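Local coordinates for hypothetical protein Atu2299 (Agrobacterium tumefaciens, PDB 2HLY) that is of unknown function but belongs to the DUF2026 family, grouped with the papain-like peptidases of clan CA, at residues K9-F14 and R174-Q179; R15-I20 and M36-F41; I20-I25 and P197-M202; A29-A34 and A84-H89; G42-Q47 and V168-F173. All coordinates share one frame; numbering follows the deposited sequence.

Contact 1 (K9-F14 and R174-Q179); sequences KQTDYF and RKSPKQ
Asp12 and Lys175 bring the two backbones closest, their CA atoms 6.0 Å apart, where the first turn of helix 10-24 faces the irregular chain of 174-179. The direct polar link is from Ser176 N to Asp12 OD1, 2.7 Å long. With an N-H...O angle of 168° it is nearly straight, and it meets OD1 on the syn side, 19° out of the carboxylate plane. Beside it, Thr11 CG2 packs on Ser176 CB at 3.7 Å. The other carboxylate oxygen, Asp12 OD2, accepts from a water at 2.6 Å. That water also donates to Ser176 O and accepts from Lys9 NZ, the N-cap residue. Lys175 turns its extended chain elsewhere, to His49 O and the ring of Tyr50. Arg15 helps fix the loop by bonding to the carbonyls of Arg174 and Lys178. Asp12 thus engages both polar backbone atoms of Ser176, one directly and one through water, while the nearby Lys9 ammonium probably favours the charged carboxylate.

Contact 2 (R15-I20 and M36-F41); sequences RIYRVI and MYFSTF
Ile20 projects from helix 10-24 between Phe38 and Phe41 of helix 31-50, and each of its outer carbons has an identifiable neighbour. Ile20 CB lies 3.8 Å from Phe38 CE1. The CG2 branch, anti to the backbone N, continues onto the same ring, reaching Phe38 CD1 at 3.6 Å. The other branch heads for the next turn: Ile20 CG1 is 3.9 Å from Phe41 CB. At the tip, Ile20 CD1 comes within 3.8 Å of Phe41 CB and lies equally near the backbone oxygen of Phe38. One turn earlier, Tyr17 CD1 approaches Phe38 CE1 at 3.4 Å. The two ring planes are nearly parallel, 7° apart, yet their centroids stand 5.5 Å from each other, so the rings are slid apart and barely overlap. The short segments run at 126° between their N-to-C directions, with an axis separation of 10.3 Å, a gap spanned by these large side chains. Helix 160-172 packs on Phe41 through Met165 and Ala166. Every touching residue is buried, and no hydrogen bond passes between the segments. Cohesion between helices 10-24 and 31-50 here therefore rests on dispersion and on exclusion of water from aliphatic and aromatic carbon.

Contact 3 (I20-I25 and P197-M202); sequences INSLLI and PLTGEM
Ser22 and Thr199 carry the hydrogen bonding here, where the C-terminal part of helix 10-24 meets the chain just past strand 193-197. Thr199 N donates to Ser22 OG at 2.9 Å with an angle of 161°. The serine oxygen faces two ways, since it also bonds to Arg18 O one helical turn back. Asn21 ND2 adds a bond to Thr199 OG1, 3.1 Å long and 10° out of the amide plane. CG of Asn21 is anti to the backbone N (chi1 -169°), and ND2 beyond it points to Thr199 OG1. A water supplies the indirect link, donating to Ser22 O at 2.9 Å and to Pro197 O at 2.7 Å. Ser22 CB also lies against Pro197 O at 3.4 Å; the apolar part is slight, Ile25 CG2 standing 4.3 Å from Thr199 CG2. Arg18 extends the link by bonding to the carbonyls of Thr199 and Glu201. Attachment of the C-terminal chain is consequently mostly polar, with Ser22 OG accepting across the contact while bonding to its own helix.

Contact 4 (A29-A34 and A84-H89); sequences ADPASA and AGENFH
Asp30 OD2 accepts a 2.8 Å bond from Ser33 OG, while the CB of the same aspartate packs on Glu86 across the contact. The other oxygen, Asp30 OD1, takes Ser33 N from above the carboxylate plane at 3.0 Å, making Asp30 the N-cap of helix 31-50. Asp30 CB approaches Glu86 CD to 3.6 Å. The two carboxylates stack with planes 23° apart, and Asp30 OD1 stands 4.5 Å from Glu86 OE2. Such closeness of like charges would tend to raise their pKa values, an effect the helix start may offset at Asp30. Ala32 CB fits against the type I turn Gly85-Phe88, reaching Phe88 O at 3.4 Å and Glu86 O at 3.6 Å. A water in the His89 ring plane, 2.7 Å from His89 ND1, also reaches Pro31 O and Phe88 O by weak bonds, and His89 NE2 bonds to Asp100. The start of helix 31-50 rests on the turn leading into strand 89-94, while helix 146-152 packs on Phe88 and sends Arg152 to Gly85 O.

Contact 5 (G42-Q47 and V168-F173); sequences GAFILQ and VAANWF
Ile45 of helix 31-50 and Phe173, the first residue beyond helix 160-172, make a CH-pi contact. The CG2 methyl of Ile45 lies over one face of the Phe173 ring, 4.1 Å from its centroid and 27° off the ring normal. Its nearest ring atom is Phe173 CD2, at 3.7 Å, so the methyl is displaced toward that side of the ring. CG2 is the branch anti to the backbone N of Ile45, whereas CG1 leaves anti to the carbonyl carbon and serves the aliphatic contacts. Of these, Ile45 CG1 approaches Ala170 CA at 4.1 Å, and Ile45 CD1 lies at the same 4.1 Å from Ala169 CB. Phe44 flanks them, its CE2 reaching Ala170 CB at 3.6 Å. The helix geometry agrees with Ala169 and Ala170 facing larger side chains: segments 42-47 and 168-172 approach to 9.3 Å between axes and cross at -47°, with the CA atoms of Ile45 and Ala170 5.3 Å apart. Hydrogen bonding across the segments is absent, but just beyond them His49 NE2 bonds to Ala170 O, and the His49 ring meets Phe173 edge-to-face. Ile16 of helix 10-24 touches both Ile45 and Phe173. The chemistry is that of a hydrophobic three-helix junction: between the two segments the side chains meet through carbon, one aromatic face receiving a methyl, and His49 adds a polar link next to it.

How the contacts relate
From the N terminus, helix 10-24 opens contacts 1, 2 and 3 in turn. Contact 2 closes first, before contact 5 opens, a short loop joining helix 10-24 to helix 31-50. Contact 4, begun at the start of helix 31-50, closes next at the approach to strand 89-94 and crosses contact 2. Contact 5 opens further along helix 31-50, crosses contact 4 and closes at the end of helix 160-172. Contact 1 closes just after it, enclosing contacts 2, 4 and 5 and tying the start of helix 10-24 to the loop after helix 160-172. Contact 3 closes last, joining helix 10-24 to the chain past strand 193-197; it crosses contacts 1 and 2 but encloses 4 and 5.

Contact 1 (K9-F14 and R174-Q179)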
# COMPACT_ATOMS: atom_id res chain seq x y z
N LYS A 9 7.62 2.47 12.44
CA LYS A 9 9.04 2.49 12.11
C LYS A 9 9.26 2.07 10.66
O LYS A 9 8.53 1.22 10.14
CB LYS A 9 9.83 1.56 13.04
CG LYS A 9 9.93 2.02 14.46
CD LYS A 9 10.87 1.09 15.20
CE LYS A 9 10.72 1.19 16.69
NZ LYS A 9 11.40 0.00 17.28
N GLN A 10 10.28 2.64 10.02
CA GLN A 10 10.59 2.30 8.62
C GLN A 10 10.73 0.79 8.44
O GLN A 10 10.19 0.19 7.50
CB GLN A 10 11.85 3.04 8.13
CG GLN A 10 12.22 2.65 6.71
CD GLN A 10 13.40 3.42 6.16
OE1 GLN A 10 13.34 4.64 6.01
NE2 GLN A 10 14.47 2.71 5.83
N THR A 11 11.46 0.15 9.35
CA THR A 11 11.70 -1.27 9.19
C THR A 11 10.40 -2.07 9.24
O THR A 11 10.24 -3.05 8.51
CB THR A 11 12.76 -1.79 10.19
OG1 THR A 11 13.25 -3.06 9.74
CG2 THR A 11 12.20 -1.86 11.61
N ASP A 12 9.46 -1.61 10.06
CA ASP A 12 8.16 -2.29 10.21
C ASP A 12 7.25 -2.01 9.01
O ASP A 12 6.47 -2.87 8.58
CB ASP A 12 7.52 -1.88 11.54
CG ASP A 12 8.28 -2.46 12.74
OD1 ASP A 12 8.77 -3.60 12.62
OD2 ASP A 12 8.38 -1.78 13.79
N TYR A 13 7.35 -0.81 8.47
CA TYR A 13 6.67 -0.50 7.21
C TYR A 13 7.11 -1.50 6.15
O TYR A 13 6.29 -2.05 5.41
CB TYR A 13 7.01 0.92 6.79
CG TYR A 13 6.59 1.27 5.36
CD1 TYR A 13 5.41 1.97 5.10
CD2 TYR A 13 7.41 0.94 4.29
CE1 TYR A 13 5.05 2.32 3.79
CE2 TYR A 13 7.06 1.27 2.98
CZ TYR A 13 5.89 1.97 2.74
OH TYR A 13 5.60 2.32 1.44
N PHE A 14 8.42 -1.74 6.04
CA PHE A 14 8.90 -2.70 5.06
C PHE A 14 8.43 -4.13 5.36
O PHE A 14 8.13 -4.87 4.44
CB PHE A 14 10.42 -2.62 4.91
CG PHE A 14 10.90 -1.40 4.18
CD1 PHE A 14 10.28 -0.96 3.01
CD2 PHE A 14 12.01 -0.68 4.66
CE1 PHE A 14 10.75 0.17 2.32
CE2 PHE A 14 12.47 0.45 3.98
CZ PHE A 14 11.84 0.87 2.82
N ARG A 174 4.95 -9.19 12.56
CA ARG A 174 5.38 -8.94 13.95
C ARG A 174 6.22 -7.68 13.91
O ARG A 174 6.97 -7.46 12.95
CB ARG A 174 6.23 -10.09 14.49
CG ARG A 174 5.49 -11.41 14.60
CD ARG A 174 6.40 -12.57 14.96
NE ARG A 174 5.62 -13.79 14.81
CZ ARG A 174 5.05 -14.46 15.81
NH1 ARG A 174 4.34 -15.55 15.55
NH2 ARG A 174 5.21 -14.07 17.07
N LYS A 175 6.12 -6.86 14.96
CA LYS A 175 6.98 -5.67 15.02
C LYS A 175 8.43 -6.10 15.23
O LYS A 175 8.72 -7.06 15.95
CB LYS A 175 6.55 -4.71 16.12
CG LYS A 175 5.19 -4.11 15.88
CD LYS A 175 4.77 -3.21 17.03
CE LYS A 175 3.32 -2.82 16.93
NZ LYS A 175 2.94 -1.92 18.04
N SER A 176 9.35 -5.38 14.60
CA SER A 176 10.78 -5.61 14.81
C SER A 176 11.13 -5.44 16.30
O SER A 176 10.56 -4.58 16.97
CB SER A 176 11.60 -4.63 13.95
OG SER A 176 12.99 -4.92 14.05
N PRO A 177 12.08 -6.25 16.82
CA PRO A 177 12.91 -7.25 16.18
C PRO A 177 12.37 -8.69 16.22
O PRO A 177 13.13 -9.63 16.01
CB PRO A 177 14.19 -7.18 17.03
CG PRO A 177 13.67 -6.94 18.40
CD PRO A 177 12.39 -6.12 18.25
N LYS A 178 11.08 -8.87 16.51
CA LYS A 178 10.58 -10.23 16.68
C LYS A 178 10.43 -10.98 15.37
O LYS A 178 10.41 -10.37 14.32
CB LYS A 178 9.13 -10.21 17.22
CG LYS A 178 8.75 -9.22 18.31
CD LYS A 178 7.20 -9.20 18.54
CE LYS A 178 6.65 -10.53 19.11
NZ LYS A 178 5.15 -10.52 19.38
N GLN A 179 10.49 -12.31 15.35
CA GLN A 179 11.40 -13.05 14.54
C GLN A 179 10.15 -13.56 13.77
O GLN A 179 9.25 -14.11 14.39
CB GLN A 179 12.08 -14.20 15.27
CG GLN A 179 13.43 -13.82 15.83
O HOH W 1 9.65 -2.30 16.01

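Contact 2 (R15-I20 and M36-F41)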
# COMPACT_ATOMS: atom_id res chain seq x y z
N ARG A 15 8.37 -4.51 6.64
CA ARG A 15 7.81 -5.83 7.01
C ARG A 15 6.38 -5.96 6.47
O ARG A 15 6.00 -7.01 5.92
CB ARG A 15 7.79 -6.00 8.53
CG ARG A 15 9.19 -6.24 9.10
CD ARG A 15 9.12 -6.52 10.61
NE ARG A 15 10.43 -6.96 11.09
CZ ARG A 15 10.62 -7.87 12.05
NH1 ARG A 15 9.59 -8.45 12.66
NH2 ARG A 15 11.86 -8.19 12.39
N ILE A 16 5.60 -4.89 6.61
CA ILE A 16 4.19 -4.92 6.17
C ILE A 16 4.12 -5.06 4.65
O ILE A 16 3.40 -5.91 4.12
CB ILE A 16 3.41 -3.67 6.66
CG1 ILE A 16 3.30 -3.72 8.19
CG2 ILE A 16 2.02 -3.61 6.01
CD1 ILE A 16 2.79 -2.41 8.84
N TYR A 17 4.89 -4.24 3.95
CA TYR A 17 4.97 -4.36 2.50
C TYR A 17 5.35 -5.80 2.12
O TYR A 17 4.70 -6.41 1.26
CB TYR A 17 5.94 -3.35 1.86
CG TYR A 17 6.32 -3.76 0.45
CD1 TYR A 17 5.48 -3.46 -0.63
CD2 TYR A 17 7.47 -4.51 0.21
CE1 TYR A 17 5.80 -3.88 -1.92
CE2 TYR A 17 7.80 -4.93 -1.09
CZ TYR A 17 6.96 -4.62 -2.14
OH TYR A 17 7.26 -5.04 -3.43
N ARG A 18 6.40 -6.33 2.75
CA ARG A 18 6.88 -7.67 2.39
C ARG A 18 5.81 -8.74 2.59
O ARG A 18 5.61 -9.59 1.71
CB ARG A 18 8.15 -8.01 3.15
CG ARG A 18 8.92 -9.18 2.53
CD ARG A 18 10.17 -9.52 3.35
NE ARG A 18 11.13 -8.41 3.45
CZ ARG A 18 12.03 -8.09 2.52
NH1 ARG A 18 12.11 -8.79 1.39
NH2 ARG A 18 12.86 -7.07 2.73
N VAL A 19 5.10 -8.68 3.71
CA VAL A 19 4.03 -9.64 4.01
C VAL A 19 2.95 -9.60 2.94
O VAL A 19 2.56 -10.63 2.39
CB VAL A 19 3.44 -9.40 5.41
CG1 VAL A 19 2.11 -10.15 5.59
CG2 VAL A 19 4.46 -9.82 6.47
N ILE A 20 2.45 -8.40 2.64
CA ILE A 20 1.35 -8.26 1.70
C ILE A 20 1.81 -8.68 0.30
O ILE A 20 1.09 -9.41 -0.41
CB ILE A 20 0.79 -6.82 1.69
CG1 ILE A 20 0.32 -6.43 3.09
CG2 ILE A 20 -0.31 -6.70 0.62
CD1 ILE A 20 -0.02 -4.95 3.25
N MET A 36 -5.38 -1.81 -3.87
CA MET A 36 -6.51 -2.14 -3.01
C MET A 36 -6.12 -3.12 -1.92
O MET A 36 -6.57 -2.99 -0.78
CB MET A 36 -7.68 -2.69 -3.86
CG MET A 36 -8.24 -1.62 -4.78
SD MET A 36 -9.37 -2.32 -6.01
CE MET A 36 -10.75 -2.83 -4.97
N TYR A 37 -5.27 -4.10 -2.25
CA TYR A 37 -4.77 -5.04 -1.24
C TYR A 37 -3.78 -4.38 -0.30
O TYR A 37 -3.84 -4.59 0.91
CB TYR A 37 -4.11 -6.25 -1.90
CG TYR A 37 -5.09 -7.25 -2.45
CD1 TYR A 37 -5.65 -8.23 -1.63
CD2 TYR A 37 -5.45 -7.24 -3.80
CE1 TYR A 37 -6.54 -9.17 -2.13
CE2 TYR A 37 -6.35 -8.18 -4.30
CZ TYR A 37 -6.89 -9.14 -3.46
OH TYR A 37 -7.78 -10.09 -3.95
N PHE A 38 -2.82 -3.63 -0.84
CA PHE A 38 -1.86 -2.96 0.02
C PHE A 38 -2.55 -2.05 1.01
O PHE A 38 -2.19 -2.02 2.17
CB PHE A 38 -0.81 -2.19 -0.79
CG PHE A 38 0.28 -3.07 -1.35
CD1 PHE A 38 1.22 -3.66 -0.51
CD2 PHE A 38 0.35 -3.32 -2.72
CE1 PHE A 38 2.22 -4.49 -1.02
CE2 PHE A 38 1.35 -4.16 -3.24
CZ PHE A 38 2.28 -4.74 -2.39
N SER A 39 -3.58 -1.35 0.56
CA SER A 39 -4.23 -0.36 1.43
C SER A 39 -5.17 -0.97 2.46
O SER A 39 -5.19 -0.55 3.62
CB SER A 39 -4.94 0.68 0.59
OG SER A 39 -3.97 1.38 -0.16
N THR A 40 -5.96 -1.95 2.04
CA THR A 40 -6.86 -2.62 3.00
C THR A 40 -6.11 -3.54 3.97
O THR A 40 -6.39 -3.52 5.19
CB THR A 40 -8.01 -3.36 2.33
OG1 THR A 40 -7.48 -4.35 1.46
CG2 THR A 40 -8.90 -2.40 1.54
N PHE A 41 -5.17 -4.35 3.46
CA PHE A 41 -4.39 -5.21 4.36
C PHE A 41 -3.49 -4.38 5.29
O PHE A 41 -3.33 -4.71 6.48
CB PHE A 41 -3.54 -6.22 3.57
CG PHE A 41 -4.32 -7.36 2.95
CD1 PHE A 41 -5.64 -7.21 2.54
CD2 PHE A 41 -3.70 -8.59 2.78
CE1 PHE A 41 -6.34 -8.28 1.96
CE2 PHE A 41 -4.38 -9.65 2.20
CZ PHE A 41 -5.70 -9.48 1.78

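Contact 3 (I20-I25 and P197-M202)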
# COMPACT_ATOMS: atom_id res chain seq x y z
N ILE A 20 2.45 -8.40 2.64
CA ILE A 20 1.35 -8.26 1.70
C ILE A 20 1.81 -8.68 0.30
O ILE A 20 1.09 -9.41 -0.41
CB ILE A 20 0.79 -6.82 1.69
CG1 ILE A 20 0.32 -6.43 3.09
CG2 ILE A 20 -0.31 -6.70 0.62
CD1 ILE A 20 -0.02 -4.95 3.25
N ASN A 21 3.01 -8.24 -0.08
CA ASN A 21 3.55 -8.60 -1.39
C ASN A 21 3.66 -10.11 -1.54
O ASN A 21 3.37 -10.68 -2.60
CB ASN A 21 4.92 -7.99 -1.58
CG ASN A 21 5.40 -8.10 -3.00
OD1 ASN A 21 4.69 -7.70 -3.93
ND2 ASN A 21 6.59 -8.66 -3.18
N SER A 22 4.09 -10.77 -0.47
CA SER A 22 4.30 -12.22 -0.49
C SER A 22 2.98 -12.97 -0.70
O SER A 22 2.94 -13.99 -1.40
CB SER A 22 4.96 -12.67 0.81
OG SER A 22 6.22 -12.03 0.98
N LEU A 23 1.91 -12.45 -0.11
CA LEU A 23 0.58 -13.05 -0.24
C LEU A 23 -0.06 -12.77 -1.60
O LEU A 23 -0.87 -13.58 -2.10
CB LEU A 23 -0.32 -12.54 0.89
CG LEU A 23 0.01 -13.09 2.28
CD1 LEU A 23 -0.68 -12.30 3.38
CD2 LEU A 23 -0.38 -14.57 2.35
N LEU A 24 0.30 -11.66 -2.21
CA LEU A 24 -0.29 -11.23 -3.46
C LEU A 24 0.37 -11.76 -4.69
O LEU A 24 -0.19 -11.76 -5.72
CB LEU A 24 -0.16 -9.77 -3.59
CG LEU A 24 -1.22 -9.03 -2.89
CD1 LEU A 24 -2.57 -9.60 -3.24
CD2 LEU A 24 -1.01 -9.06 -1.47
N ILE A 25 1.64 -12.05 -4.57
CA ILE A 25 2.48 -12.23 -5.77
C ILE A 25 1.92 -13.28 -6.74
O ILE A 25 1.94 -13.08 -7.96
CB ILE A 25 3.99 -12.42 -5.41
CG1 ILE A 25 4.88 -12.30 -6.66
CG2 ILE A 25 4.23 -13.72 -4.68
CD1 ILE A 25 4.72 -10.98 -7.41
N PRO A 197 6.24 -18.27 0.77
CA PRO A 197 7.46 -17.70 1.32
C PRO A 197 7.46 -16.18 1.32
O PRO A 197 6.79 -15.56 0.49
CB PRO A 197 8.53 -18.17 0.32
CG PRO A 197 7.82 -18.22 -0.97
CD PRO A 197 6.37 -18.56 -0.67
N LEU A 198 8.21 -15.58 2.23
CA LEU A 198 8.43 -14.14 2.14
C LEU A 198 9.23 -13.84 0.88
O LEU A 198 10.20 -14.54 0.58
CB LEU A 198 9.19 -13.64 3.37
CG LEU A 198 8.42 -13.50 4.68
CD1 LEU A 198 9.39 -13.25 5.85
CD2 LEU A 198 7.36 -12.39 4.61
N THR A 199 8.83 -12.82 0.13
CA THR A 199 9.60 -12.38 -1.04
C THR A 199 10.94 -11.76 -0.58
O THR A 199 11.11 -11.43 0.60
CB THR A 199 8.79 -11.41 -1.94
OG1 THR A 199 8.37 -10.29 -1.17
CG2 THR A 199 7.56 -12.12 -2.53
N GLY A 200 11.88 -11.61 -1.51
CA GLY A 200 13.28 -11.40 -1.12
C GLY A 200 14.02 -10.15 -1.54
O GLY A 200 15.25 -10.16 -1.61
N GLU A 201 13.31 -9.05 -1.81
CA GLU A 201 13.98 -7.80 -2.20
C GLU A 201 14.62 -7.14 -0.97
O GLU A 201 14.08 -7.22 0.13
CB GLU A 201 12.99 -6.83 -2.87
CG GLU A 201 13.62 -5.60 -3.57
CD GLU A 201 12.58 -4.68 -4.23
OE1 GLU A 201 11.36 -4.95 -4.09
OE2 GLU A 201 12.97 -3.69 -4.89
N MET A 202 15.78 -6.52 -1.18
CA MET A 202 16.42 -5.68 -0.17
C MET A 202 15.76 -4.31 -0.26
O MET A 202 15.65 -3.75 -1.35
CB MET A 202 17.92 -5.56 -0.45
CG MET A 202 18.72 -4.87 0.63
SD MET A 202 20.49 -5.17 0.37
CE MET A 202 20.68 -6.77 1.15
O HOH W 2 5.36 -15.43 -1.84

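Contact 4 (A29-A34 and A84-H89)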
# COMPACT_ATOMS: atom_id res chain seq x y z
N ALA A 29 -1.84 -9.49 -9.76
CA ALA A 29 -2.81 -8.39 -9.77
C ALA A 29 -2.31 -7.20 -10.58
O ALA A 29 -1.12 -6.91 -10.60
CB ALA A 29 -3.11 -7.95 -8.34
N ASP A 30 -3.25 -6.52 -11.24
CA ASP A 30 -2.99 -5.24 -11.92
C ASP A 30 -2.71 -4.17 -10.86
O ASP A 30 -3.05 -4.36 -9.69
CB ASP A 30 -4.19 -4.83 -12.78
CG ASP A 30 -5.43 -4.51 -11.94
OD1 ASP A 30 -5.59 -3.34 -11.53
OD2 ASP A 30 -6.22 -5.44 -11.66
N PRO A 31 -2.07 -3.04 -11.26
CA PRO A 31 -1.74 -1.98 -10.28
C PRO A 31 -2.88 -1.48 -9.40
O PRO A 31 -2.67 -1.21 -8.20
CB PRO A 31 -1.23 -0.84 -11.18
CG PRO A 31 -0.65 -1.55 -12.37
CD PRO A 31 -1.57 -2.71 -12.61
N ALA A 32 -4.08 -1.32 -9.97
CA ALA A 32 -5.20 -0.80 -9.17
C ALA A 32 -5.61 -1.81 -8.11
O ALA A 32 -5.75 -1.44 -6.93
CB ALA A 32 -6.40 -0.41 -10.06
N SER A 33 -5.78 -3.07 -8.52
CA SER A 33 -6.12 -4.12 -7.57
C SER A 33 -5.01 -4.28 -6.54
O SER A 33 -5.28 -4.37 -5.35
CB SER A 33 -6.39 -5.45 -8.26
OG SER A 33 -7.46 -5.29 -9.17
N ALA A 34 -3.76 -4.28 -6.98
CA ALA A 34 -2.65 -4.36 -6.02
C ALA A 34 -2.78 -3.28 -4.94
O ALA A 34 -2.63 -3.56 -3.74
CB ALA A 34 -1.32 -4.28 -6.73
N ALA A 84 -10.60 5.52 -14.45
CA ALA A 84 -11.78 4.68 -14.66
C ALA A 84 -11.42 3.20 -14.76
O ALA A 84 -12.29 2.33 -14.76
CB ALA A 84 -12.55 5.14 -15.90
N GLY A 85 -10.12 2.93 -14.83
CA GLY A 85 -9.61 1.57 -14.94
C GLY A 85 -8.41 1.36 -14.03
O GLY A 85 -8.48 1.65 -12.82
N GLU A 86 -7.31 0.90 -14.61
CA GLU A 86 -6.16 0.48 -13.82
C GLU A 86 -5.34 1.63 -13.23
O GLU A 86 -4.38 1.37 -12.50
CB GLU A 86 -5.27 -0.49 -14.62
CG GLU A 86 -5.99 -1.81 -14.94
CD GLU A 86 -5.10 -2.86 -15.60
OE1 GLU A 86 -3.87 -2.63 -15.75
OE2 GLU A 86 -5.66 -3.93 -15.98
N ASN A 87 -5.70 2.88 -13.56
CA ASN A 87 -5.02 4.05 -12.96
C ASN A 87 -5.61 4.51 -11.63
O ASN A 87 -5.06 5.42 -11.00
CB ASN A 87 -4.97 5.24 -13.93
CG ASN A 87 -4.05 5.00 -15.10
OD1 ASN A 87 -3.02 4.34 -14.98
ND2 ASN A 87 -4.42 5.55 -16.25
N PHE A 88 -6.73 3.92 -11.22
CA PHE A 88 -7.28 4.15 -9.88
C PHE A 88 -6.25 3.71 -8.84
O PHE A 88 -5.56 2.69 -9.03
CB PHE A 88 -8.55 3.35 -9.70
CG PHE A 88 -9.34 3.74 -8.49
CD1 PHE A 88 -10.18 4.84 -8.54
CD2 PHE A 88 -9.24 3.00 -7.31
CE1 PHE A 88 -10.91 5.21 -7.44
CE2 PHE A 88 -9.98 3.38 -6.19
CZ PHE A 88 -10.80 4.50 -6.26
N HIS A 89 -6.13 4.46 -7.75
CA HIS A 89 -5.14 4.15 -6.73
C HIS A 89 -5.69 4.32 -5.31
O HIS A 89 -6.49 5.22 -5.07
CB HIS A 89 -3.90 5.01 -6.92
CG HIS A 89 -2.73 4.57 -6.11
ND1 HIS A 89 -2.02 3.42 -6.42
CD2 HIS A 89 -2.13 5.10 -5.02
CE1 HIS A 89 -1.04 3.27 -5.54
NE2 HIS A 89 -1.08 4.28 -4.69
O HOH W 3 -2.35 1.64 -8.36

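Contact 5 (G42-Q47 and V168-F173)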
# COMPACT_ATOMS: atom_id res chain seq x y z
N GLY A 42 -2.88 -3.31 4.74
CA GLY A 42 -2.09 -2.39 5.57
C GLY A 42 -2.91 -1.76 6.68
O GLY A 42 -2.51 -1.76 7.85
N ALA A 43 -4.09 -1.25 6.32
CA ALA A 43 -5.00 -0.67 7.30
C ALA A 43 -5.38 -1.69 8.38
O ALA A 43 -5.40 -1.37 9.57
CB ALA A 43 -6.24 -0.14 6.61
N PHE A 44 -5.63 -2.93 7.96
CA PHE A 44 -6.01 -3.98 8.92
C PHE A 44 -4.88 -4.25 9.90
O PHE A 44 -5.08 -4.35 11.11
CB PHE A 44 -6.40 -5.25 8.17
CG PHE A 44 -6.92 -6.35 9.06
CD1 PHE A 44 -8.00 -6.12 9.93
CD2 PHE A 44 -6.35 -7.62 9.01
CE1 PHE A 44 -8.47 -7.16 10.76
CE2 PHE A 44 -6.83 -8.64 9.83
CZ PHE A 44 -7.88 -8.41 10.70
N ILE A 45 -3.66 -4.36 9.37
CA ILE A 45 -2.51 -4.58 10.21
C ILE A 45 -2.32 -3.41 11.18
O ILE A 45 -2.04 -3.60 12.38
CB ILE A 45 -1.25 -4.82 9.35
CG1 ILE A 45 -1.37 -6.17 8.65
CG2 ILE A 45 0.03 -4.70 10.21
CD1 ILE A 45 -0.31 -6.43 7.52
N LEU A 46 -2.50 -2.18 10.70
CA LEU A 46 -2.38 -1.03 11.59
C LEU A 46 -3.43 -1.05 12.70
O LEU A 46 -3.12 -0.76 13.85
CB LEU A 46 -2.47 0.28 10.81
CG LEU A 46 -1.29 0.55 9.88
CD1 LEU A 46 -1.60 1.80 9.07
CD2 LEU A 46 0.02 0.70 10.66
N GLN A 47 -4.67 -1.36 12.33
CA GLN A 47 -5.75 -1.47 13.31
C GLN A 47 -5.40 -2.52 14.38
O GLN A 47 -5.53 -2.27 15.58
CB GLN A 47 -7.03 -1.87 12.62
CG GLN A 47 -7.64 -0.74 11.83
CD GLN A 47 -8.68 -1.24 10.85
OE1 GLN A 47 -9.18 -2.37 10.96
NE2 GLN A 47 -9.01 -0.40 9.87
N VAL A 168 -4.22 -13.97 7.52
CA VAL A 168 -2.84 -14.47 7.43
C VAL A 168 -1.84 -13.32 7.57
O VAL A 168 -0.86 -13.43 8.32
CB VAL A 168 -2.60 -15.27 6.12
CG1 VAL A 168 -1.12 -15.65 5.97
CG2 VAL A 168 -3.50 -16.53 6.11
N ALA A 169 -2.12 -12.22 6.87
CA ALA A 169 -1.27 -11.03 6.91
C ALA A 169 -1.10 -10.51 8.33
O ALA A 169 0.03 -10.27 8.78
CB ALA A 169 -1.83 -9.93 6.02
N ALA A 170 -2.21 -10.35 9.05
CA ALA A 170 -2.15 -9.82 10.42
C ALA A 170 -1.42 -10.76 11.36
O ALA A 170 -0.80 -10.35 12.34
CB ALA A 170 -3.54 -9.51 10.94
N ASN A 171 -1.50 -12.05 11.07
CA ASN A 171 -0.87 -13.04 11.93
C ASN A 171 0.61 -13.31 11.61
O ASN A 171 1.37 -13.74 12.49
CB ASN A 171 -1.72 -14.29 11.97
CG ASN A 171 -2.90 -14.11 12.92
OD1 ASN A 171 -2.71 -14.01 14.12
ND2 ASN A 171 -4.09 -14.03 12.37
N TRP A 172 1.01 -13.01 10.38
CA TRP A 172 2.40 -13.14 9.92
C TRP A 172 3.24 -11.96 10.44
O TRP A 172 4.36 -12.14 10.94
CB TRP A 172 2.46 -13.13 8.40
CG TRP A 172 3.66 -13.84 7.80
CD1 TRP A 172 4.84 -14.19 8.42
CD2 TRP A 172 3.78 -14.24 6.43
NE1 TRP A 172 5.67 -14.83 7.51
CE2 TRP A 172 5.06 -14.85 6.28
CE3 TRP A 172 2.93 -14.15 5.32
CZ2 TRP A 172 5.49 -15.39 5.06
CZ3 TRP A 172 3.37 -14.67 4.10
CH2 TRP A 172 4.65 -15.27 3.98
N PHE A 173 2.70 -10.75 10.29
CA PHE A 173 3.41 -9.54 10.72
C PHE A 173 3.71 -9.54 12.21
O PHE A 173 2.83 -9.84 13.01
CB PHE A 173 2.59 -8.29 10.37
CG PHE A 173 3.18 -7.03 10.94
CD1 PHE A 173 4.30 -6.43 10.35
CD2 PHE A 173 2.67 -6.47 12.12
CE1 PHE A 173 4.86 -5.28 10.89
CE2 PHE A 173 3.23 -5.33 12.68
CZ PHE A 173 4.33 -4.73 12.07